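PDB 5HIU: GTPase activator-like protein, which probably acts as a GTPase activator of the TSC2 (tuberin) family, the present chain being its all-helical N-terminal part. Local coordinates for residues I288-L293 / S337-G342. Sequence-based numbering, arbitrary orientation.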
ATOM      1  N   ILE A 288       8.260 -15.146   7.201  1.00 79.33           N
ATOM      2  CA  ILE A 288       8.465 -14.542   5.876  1.00 76.15           C
ATOM      3  C   ILE A 288       9.685 -13.645   5.873  1.00 71.92           C
ATOM      4  O   ILE A 288      10.544 -13.755   5.004  1.00 76.93           O
ATOM      5  CB  ILE A 288       7.218 -13.725   5.428  1.00 72.67           C
ATOM      6  CG1 ILE A 288       6.085 -14.674   5.038  1.00 73.82           C
ATOM      7  CG2 ILE A 288       7.533 -12.786   4.258  1.00 69.76           C
ATOM      8  CD1 ILE A 288       4.713 -14.030   5.015  1.00 75.54           C
ATOM      9  N   LEU A 289       9.734 -12.735   6.839  1.00 68.39           N
ATOM     10  CA  LEU A 289      10.841 -11.783   6.970  1.00 65.60           C
ATOM     11  C   LEU A 289      12.192 -12.473   7.130  1.00 70.58           C
ATOM     12  O   LEU A 289      13.222 -11.962   6.662  1.00 72.33           O
ATOM     13  CB  LEU A 289      10.614 -10.896   8.195  1.00 62.42           C
ATOM     14  CG  LEU A 289       9.590  -9.776   8.108  1.00 56.56           C
ATOM     15  CD1 LEU A 289       9.285  -9.266   9.505  1.00 55.66           C
ATOM     16  CD2 LEU A 289      10.102  -8.644   7.229  1.00 55.32           C
ATOM     17  N   LEU A 290      12.197 -13.609   7.829  1.00 73.20           N
ATOM     18  CA  LEU A 290      13.431 -14.360   8.021  1.00 80.42           C
ATOM     19  C   LEU A 290      13.773 -15.070   6.742  1.00 88.86           C
ATOM     20  O   LEU A 290      14.941 -15.071   6.341  1.00 82.94           O
ATOM     21  CB  LEU A 290      13.307 -15.375   9.149  1.00 81.00           C
ATOM     22  CG  LEU A 290      13.332 -14.774  10.549  1.00 83.00           C
ATOM     23  CD1 LEU A 290      12.801 -15.795  11.545  1.00 89.39           C
ATOM     24  CD2 LEU A 290      14.730 -14.311  10.928  1.00 81.33           C
ATOM     25  N   ASP A 291      12.747 -15.658   6.107  1.00 96.13           N
ATOM     26  CA  ASP A 291      12.893 -16.301   4.789  1.00 99.56           C
ATOM     27  C   ASP A 291      13.682 -15.414   3.834  1.00 97.26           C
ATOM     28  O   ASP A 291      14.511 -15.906   3.089  1.00 98.11           O
ATOM     29  CB  ASP A 291      11.533 -16.625   4.146  1.00 99.93           C
ATOM     30  CG  ASP A 291      10.907 -17.904   4.671  1.00101.40           C
ATOM     31  OD1 ASP A 291      11.590 -18.723   5.322  1.00106.01           O
ATOM     32  OD2 ASP A 291       9.701 -18.086   4.412  1.00102.02           O
ATOM     33  N   PHE A 292      13.446 -14.107   3.860  1.00 92.62           N
ATOM     34  CA  PHE A 292      14.209 -13.218   2.999  1.00 97.31           C
ATOM     35  C   PHE A 292      15.684 -13.352   3.301  1.00100.50           C
ATOM     36  O   PHE A 292      16.515 -13.236   2.410  1.00109.56           O
ATOM     37  CB  PHE A 292      13.741 -11.772   3.135  1.00 96.46           C
ATOM     38  CG  PHE A 292      12.304 -11.571   2.745  1.00 99.42           C
ATOM     39  CD1 PHE A 292      11.782 -12.186   1.607  1.00100.31           C
ATOM     40  CD2 PHE A 292      11.465 -10.765   3.509  1.00101.39           C
ATOM     41  CE1 PHE A 292      10.455 -11.996   1.247  1.00105.55           C
ATOM     42  CE2 PHE A 292      10.135 -10.575   3.150  1.00 98.92           C
ATOM     43  CZ  PHE A 292       9.628 -11.192   2.019  1.00 96.85           C
ATOM     44  N   LEU A 293      15.996 -13.636   4.560  1.00102.56           N
ATOM     45  CA  LEU A 293      17.362 -13.901   4.982  1.00 99.07           C
ATOM     46  C   LEU A 293      17.743 -15.369   4.759  1.00 96.03           C
ATOM     47  O   LEU A 293      18.757 -15.653   4.120  1.00 93.22           O
ATOM     48  CB  LEU A 293      17.522 -13.520   6.459  1.00 99.64           C
ATOM     49  CG  LEU A 293      16.976 -12.157   6.917  1.00 91.83           C
ATOM     50  CD1 LEU A 293      17.188 -11.954   8.415  1.00 88.11           C
ATOM     51  CD2 LEU A 293      17.622 -11.029   6.128  1.00 86.29           C
ATOM     52  N   SER A 337      18.132 -17.913  17.246  1.00 86.22           N
ATOM     53  CA  SER A 337      18.844 -18.883  16.415  1.00 90.49           C
ATOM     54  C   SER A 337      18.592 -18.612  14.934  1.00 89.33           C
ATOM     55  O   SER A 337      19.532 -18.297  14.193  1.00 84.49           O
ATOM     56  CB  SER A 337      18.401 -20.295  16.787  1.00 95.99           C
ATOM     57  OG  SER A 337      17.001 -20.317  17.012  1.00 98.13           O
ATOM     58  N   LEU A 338      17.319 -18.700  14.530  1.00 87.94           N
ATOM     59  CA  LEU A 338      16.877 -18.357  13.164  1.00 88.07           C
ATOM     60  C   LEU A 338      17.426 -17.008  12.703  1.00 84.14           C
ATOM     61  O   LEU A 338      18.065 -16.910  11.658  1.00 85.26           O
ATOM     62  CB  LEU A 338      15.342 -18.286  13.083  1.00 88.43           C
ATOM     63  CG  LEU A 338      14.461 -19.517  12.849  1.00 90.52           C
ATOM     64  CD1 LEU A 338      14.933 -20.221  11.589  1.00 97.50           C
ATOM     65  CD2 LEU A 338      14.421 -20.481  14.032  1.00 94.65           C
ATOM     66  N   LEU A 339      17.163 -15.968  13.485  1.00 80.34           N
ATOM     67  CA  LEU A 339      17.585 -14.630  13.109  1.00 80.53           C
ATOM     68  C   LEU A 339      19.035 -14.659  12.713  1.00 81.23           C
ATOM     69  O   LEU A 339      19.398 -14.228  11.634  1.00 88.33           O
ATOM     70  CB  LEU A 339      17.379 -13.632  14.250  1.00 80.21           C
ATOM     71  CG  LEU A 339      17.673 -12.174  13.888  1.00 78.54           C
ATOM     72  CD1 LEU A 339      16.852 -11.719  12.688  1.00 76.28           C
ATOM     73  CD2 LEU A 339      17.408 -11.272  15.086  1.00 78.67           C
ATOM     74  N   VAL A 340      19.855 -15.206  13.595  1.00 88.51           N
ATOM     75  CA  VAL A 340      21.301 -15.264  13.394  1.00 88.58           C
ATOM     76  C   VAL A 340      21.628 -16.160  12.211  1.00 88.26           C
ATOM     77  O   VAL A 340      22.522 -15.842  11.426  1.00 88.80           O
ATOM     78  CB  VAL A 340      22.015 -15.737  14.676  1.00 90.76           C
ATOM     79  CG1 VAL A 340      23.520 -15.824  14.478  1.00 92.57           C
ATOM     80  CG2 VAL A 340      21.712 -14.771  15.811  1.00 91.48           C
ATOM     81  N   GLY A 341      20.893 -17.265  12.079  1.00 87.34           N
ATOM     82  CA  GLY A 341      21.017 -18.135  10.915  1.00 89.91           C
ATOM     83  C   GLY A 341      20.799 -17.344   9.640  1.00 92.97           C
ATOM     84  O   GLY A 341      21.591 -17.437   8.689  1.00 93.55           O
ATOM     85  N   GLY A 342      19.724 -16.553   9.635  1.00 91.76           N
ATOM     86  CA  GLY A 342      19.414 -15.653   8.528  1.00 92.26           C
ATOM     87  C   GLY A 342      20.476 -14.588   8.309  1.00 94.56           C
ATOM     88  O   GLY A 342      20.862 -14.311   7.176  1.00103.32           O
TER
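Leu290 and Leu293, one turn apart on helix 281-294, pack against helix 336-348 at two levels: Leu290 on Leu338 and Leu339, Leu293 on Gly342. Leu290 spreads its two methyls over neighbouring residues. Leu290 CD1 rests on the CB of Leu338, 3.9 Å away, while Leu290 CD2 presses on the backbone of the next residue, 3.6 Å from Leu339 CA. The CB of Leu339 leads away from helix 281-294; chi1 (-174°) puts CG anti to the backbone N, and chi2 (56°) then places Leu339 CD1 within 3.8 Å of Leu290 CD2. Leu290 crosses both leucine side chains at about a right angle. One turn on, Gly342 has no side chain where Leu293 packs closest on it: Leu293 CB sits 3.5 Å from both CA and O of Gly342, and the two CA atoms of Leu293 and Gly342 are 4.5 Å apart. The axes of the two short segments come within 8.8 Å, 34° from parallel. Leu293 also touches Val312, Leu316 and Leu319 of helix 302-322, and its CD1 only grazes Leu339 CD1. Pro335 lies against Leu290, and Val334 and Leu323 against Leu339. Helices 281-294 and 336-348, with helix 302-322 between them in sequence, meet in the stacked helical N-terminal region, and Leu293 bridges all three. Leu293 O adds a weak hydrogen bond to Asn345 ND2 just beyond. The side-chain pairs are all apolar, and at Gly342 a side chain packs on backbone, carbonyl O included; with no hydrogen bond between the two segments, the fit rests on van der Waals contact.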